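Local coordinates for protein cytosine deaminase (Klebsiella pneumoniae, PDB 4R7W) that catalyses the hydrolytic deamination of cytosine to uracil and ammonia, probably through an iron(II)-activated water as in related amidohydrolases, at residues B[236-241]-B[266-271]. Sequence-based numbering, arbitrary orientation.
Sequences QVTASH and NFISCP. With O7U ((2R)-2-amino-2,5-dihydro-1,5,2-diazaphosphinin-6(1H)-one 2-oxide), chain M.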
ATOM      1  N   GLN B 236       4.420  23.905  18.904  1.00 16.78           N
ATOM      2  CA  GLN B 236       5.765  23.331  18.952  1.00 15.00           C
ATOM      3  C   GLN B 236       5.775  21.872  19.460  1.00 13.73           C
ATOM      4  O   GLN B 236       6.830  21.250  19.591  1.00 13.33           O
ATOM      5  CB  GLN B 236       6.696  24.232  19.792  1.00 13.14           C
ATOM      6  CG  GLN B 236       7.051  25.564  19.147  1.00 25.45           C
ATOM      7  CD  GLN B 236       5.928  26.584  19.226  1.00 36.21           C
ATOM      8  OE1 GLN B 236       5.315  26.767  20.281  1.00 43.37           O
ATOM      9  NE2 GLN B 236       5.650  27.254  18.107  1.00 32.99           N
ATOM     10  N   VAL B 237       4.587  21.323  19.702  1.00 15.94           N
ATOM     11  CA  VAL B 237       4.438  19.960  20.182  1.00 11.15           C
ATOM     12  C   VAL B 237       3.738  19.027  19.174  1.00 10.76           C
ATOM     13  O   VAL B 237       2.740  19.394  18.539  1.00 10.84           O
ATOM     14  CB  VAL B 237       3.690  19.926  21.541  1.00 19.34           C
ATOM     15  CG1 VAL B 237       3.446  18.495  21.993  1.00 18.85           C
ATOM     16  CG2 VAL B 237       4.485  20.696  22.617  1.00 11.46           C
ATOM     17  N   THR B 238       4.299  17.835  19.016  1.00 14.29           N
ATOM     18  CA  THR B 238       3.718  16.798  18.177  1.00 15.65           C
ATOM     19  C   THR B 238       3.612  15.485  18.948  1.00 15.30           C
ATOM     20  O   THR B 238       4.557  15.072  19.596  1.00 13.63           O
ATOM     21  CB  THR B 238       4.586  16.574  16.929  1.00 14.70           C
ATOM     22  OG1 THR B 238       4.550  17.755  16.121  1.00 13.68           O
ATOM     23  CG2 THR B 238       4.090  15.372  16.122  1.00 16.83           C
ATOM     24  N   ALA B 239       2.449  14.845  18.876  1.00 14.76           N
ATOM     25  CA  ALA B 239       2.277  13.499  19.391  1.00 12.42           C
ATOM     26  C   ALA B 239       2.335  12.509  18.236  1.00 11.01           C
ATOM     27  O   ALA B 239       1.429  12.473  17.389  1.00 16.61           O
ATOM     28  CB  ALA B 239       0.940  13.372  20.118  1.00 11.80           C
ATOM     29  N   SER B 240       3.405  11.721  18.184  1.00 11.18           N
ATOM     30  CA  SER B 240       3.520  10.672  17.177  1.00  8.55           C
ATOM     31  C   SER B 240       2.791   9.398  17.601  1.00  9.72           C
ATOM     32  O   SER B 240       2.713   9.073  18.802  1.00  9.05           O
ATOM     33  CB  SER B 240       4.985  10.349  16.862  1.00  8.65           C
ATOM     34  OG  SER B 240       5.619  11.405  16.146  1.00 12.10           O
ATOM     35  N   HIS B 241       2.279   8.699  16.589  1.00 15.77           N
ATOM     36  CA  HIS B 241       1.557   7.432  16.708  1.00 13.18           C
ATOM     37  C   HIS B 241       0.161   7.558  17.298  1.00 14.33           C
ATOM     38  O   HIS B 241      -0.826   7.578  16.562  1.00  7.90           O
ATOM     39  CB  HIS B 241       2.377   6.384  17.463  1.00 11.64           C
ATOM     40  CG  HIS B 241       3.614   5.963  16.741  1.00 13.94           C
ATOM     41  ND1 HIS B 241       3.576   5.339  15.512  1.00 12.58           N
ATOM     42  CD2 HIS B 241       4.925   6.065  17.074  1.00 12.52           C
ATOM     43  CE1 HIS B 241       4.810   5.080  15.118  1.00 10.33           C
ATOM     44  NE2 HIS B 241       5.649   5.519  16.043  1.00 15.11           N
ATOM     45  N   ASN B 266       0.176  18.927  17.274  1.00 12.80           N
ATOM     46  CA  ASN B 266       0.113  18.169  16.037  1.00 10.44           C
ATOM     47  C   ASN B 266       0.130  16.666  16.270  1.00  9.93           C
ATOM     48  O   ASN B 266       0.484  16.200  17.355  1.00  9.74           O
ATOM     49  CB  ASN B 266       1.282  18.548  15.140  1.00 14.43           C
ATOM     50  CG  ASN B 266       1.262  20.002  14.770  1.00 12.89           C
ATOM     51  OD1 ASN B 266       0.547  20.405  13.854  1.00 21.11           O
ATOM     52  ND2 ASN B 266       2.027  20.813  15.503  1.00 11.48           N
ATOM     53  N   PHE B 267      -0.228  15.920  15.229  1.00  9.76           N
ATOM     54  CA  PHE B 267      -0.282  14.469  15.267  1.00 10.83           C
ATOM     55  C   PHE B 267       0.394  13.873  14.047  1.00 14.40           C
ATOM     56  O   PHE B 267       0.193  14.346  12.935  1.00 12.92           O
ATOM     57  CB  PHE B 267      -1.744  13.985  15.319  1.00 12.79           C
ATOM     58  CG  PHE B 267      -2.417  14.246  16.640  1.00 11.49           C
ATOM     59  CD1 PHE B 267      -2.537  13.235  17.588  1.00 10.81           C
ATOM     60  CD2 PHE B 267      -2.906  15.510  16.941  1.00 14.44           C
ATOM     61  CE1 PHE B 267      -3.140  13.473  18.808  1.00 11.75           C
ATOM     62  CE2 PHE B 267      -3.517  15.757  18.161  1.00 18.94           C
ATOM     63  CZ  PHE B 267      -3.628  14.735  19.102  1.00 12.46           C
ATOM     64  N   ILE B 268       1.173  12.814  14.255  1.00 13.32           N
ATOM     65  CA  ILE B 268       1.773  12.097  13.142  1.00  9.13           C
ATOM     66  C   ILE B 268       1.305  10.650  13.201  1.00  8.62           C
ATOM     67  O   ILE B 268       1.273  10.056  14.279  1.00 10.78           O
ATOM     68  CB  ILE B 268       3.321  12.168  13.185  1.00 17.36           C
ATOM     69  CG1 ILE B 268       3.819  13.588  12.875  1.00 14.45           C
ATOM     70  CG2 ILE B 268       3.928  11.213  12.186  1.00  8.99           C
ATOM     71  CD1 ILE B 268       5.342  13.750  13.044  1.00 10.91           C
ATOM     72  N   SER B 269       0.911  10.087  12.062  1.00  8.59           N
ATOM     73  CA  SER B 269       0.509   8.668  12.018  1.00  8.34           C
ATOM     74  C   SER B 269       1.408   7.921  11.036  1.00  8.80           C
ATOM     75  O   SER B 269       1.799   8.474  10.002  1.00 16.84           O
ATOM     76  CB  SER B 269      -0.971   8.528  11.624  1.00 11.76           C
ATOM     77  OG  SER B 269      -1.402   7.169  11.621  1.00 10.59           O
ATOM     78  N   CYS B 270       1.763   6.687  11.371  1.00  8.18           N
ATOM     79  CA  CYS B 270       2.621   5.885  10.507  1.00  8.24           C
ATOM     80  C   CYS B 270       1.918   4.590  10.074  1.00  9.87           C
ATOM     81  O   CYS B 270       2.175   3.515  10.634  1.00 15.57           O
ATOM     82  CB  CYS B 270       3.937   5.589  11.223  1.00  8.26           C
ATOM     83  SG  CYS B 270       4.778   7.081  11.895  1.00 10.69           S
ATOM     84  N   PRO B 271       1.028   4.685   9.072  1.00 12.24           N
ATOM     85  CA  PRO B 271       0.100   3.596   8.717  1.00  9.09           C
ATOM     86  C   PRO B 271       0.756   2.278   8.303  1.00  8.15           C
ATOM     87  O   PRO B 271       0.221   1.226   8.646  1.00  8.79           O
ATOM     88  CB  PRO B 271      -0.683   4.182   7.539  1.00 12.61           C
ATOM     89  CG  PRO B 271       0.235   5.217   6.956  1.00  9.27           C
ATOM     90  CD  PRO B 271       0.881   5.835   8.166  1.00 11.68           C
TER
HETATM   91  N1  O7U M 502      11.067   2.692  18.239  1.00 10.65           N
HETATM   92  C2  O7U M 502       9.787   2.894  18.763  1.00 10.53           C
HETATM   93  O2  O7U M 502       9.502   3.024  19.965  1.00  8.76           O
HETATM   94  N3  O7U M 502       8.727   2.972  17.890  1.00 12.06           N
HETATM   95  N4  O7U M 502       7.779   1.724  15.678  1.00 12.36           N
HETATM   96  O4  O7U M 502       8.134   4.128  15.877  1.00 15.23           O
HETATM   97  P4  O7U M 502       8.762   2.880  16.275  1.00 13.76           P
HETATM   98  C5  O7U M 502      10.464   2.613  15.821  1.00  8.99           C
HETATM   99  C6  O7U M 502      11.295   2.568  16.800  1.00 13.99           C
HETATM  100  O   HOH W   1      -0.465  10.736  16.446  1.00  8.42           O
HETATM  101  O   HOH W   2      -1.339   5.997  14.249  1.00 11.58           O
HETATM  102  O   HOH W   3       1.282   5.265  13.549  1.00 12.40           O
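His241, at the end of strand 237-241, meets Cys270, just past the end of the adjacent parallel strand 266-269; helix 250-263 links the two strands as a beta-alpha-beta unit of the amidohydrolase TIM barrel. The sulfur SG of Cys270 approaches the imidazole obliquely, 3.8 Å from His241 CE1, while at the ring edge His241 NE2 donates a hydrogen bond of 2.9 Å to O4 on the tetrahedral phosphorus of the bound diazaphosphinine O7U. The bond is bent, with an N-H...O angle of 141°. This strand end faces the active site, where an iron(II) ion lies about 4 Å from the His241 side chain.

Behind this end, the strands are joined by alternating backbone bonds: Asn266 N to Val237 O, Ala239 N to Asn266 O, Ile268 N to Ala239 O, and His241 N to Ile268 O. The longest of the four, Ile268 N to Ala239 O at 3.2 Å, has its donor above the carbonyl plane. On one face, Thr238 turns its methyl CG2 anti to the backbone N and sets it 3.7 Å from Ile268 CD1; Ser240 OG lies beside the same isoleucine and is hydrogen-bonded to Asp207 and His56. On the other, Ala239 and Phe267 pack with Leu221 of helix 220-230.

Asn266 ND2 adds a weak bond to Val237 O, and its OD1 is held by Asn302. One water donates to both Ala239 O and Ile268 O. Nearer the pocket, a second water accepts the N-H of Cys270 at 2.6 Å from Cys270 N and also hydrogen-bonds His241 ND1, bridging the ring to the backbone of Cys270.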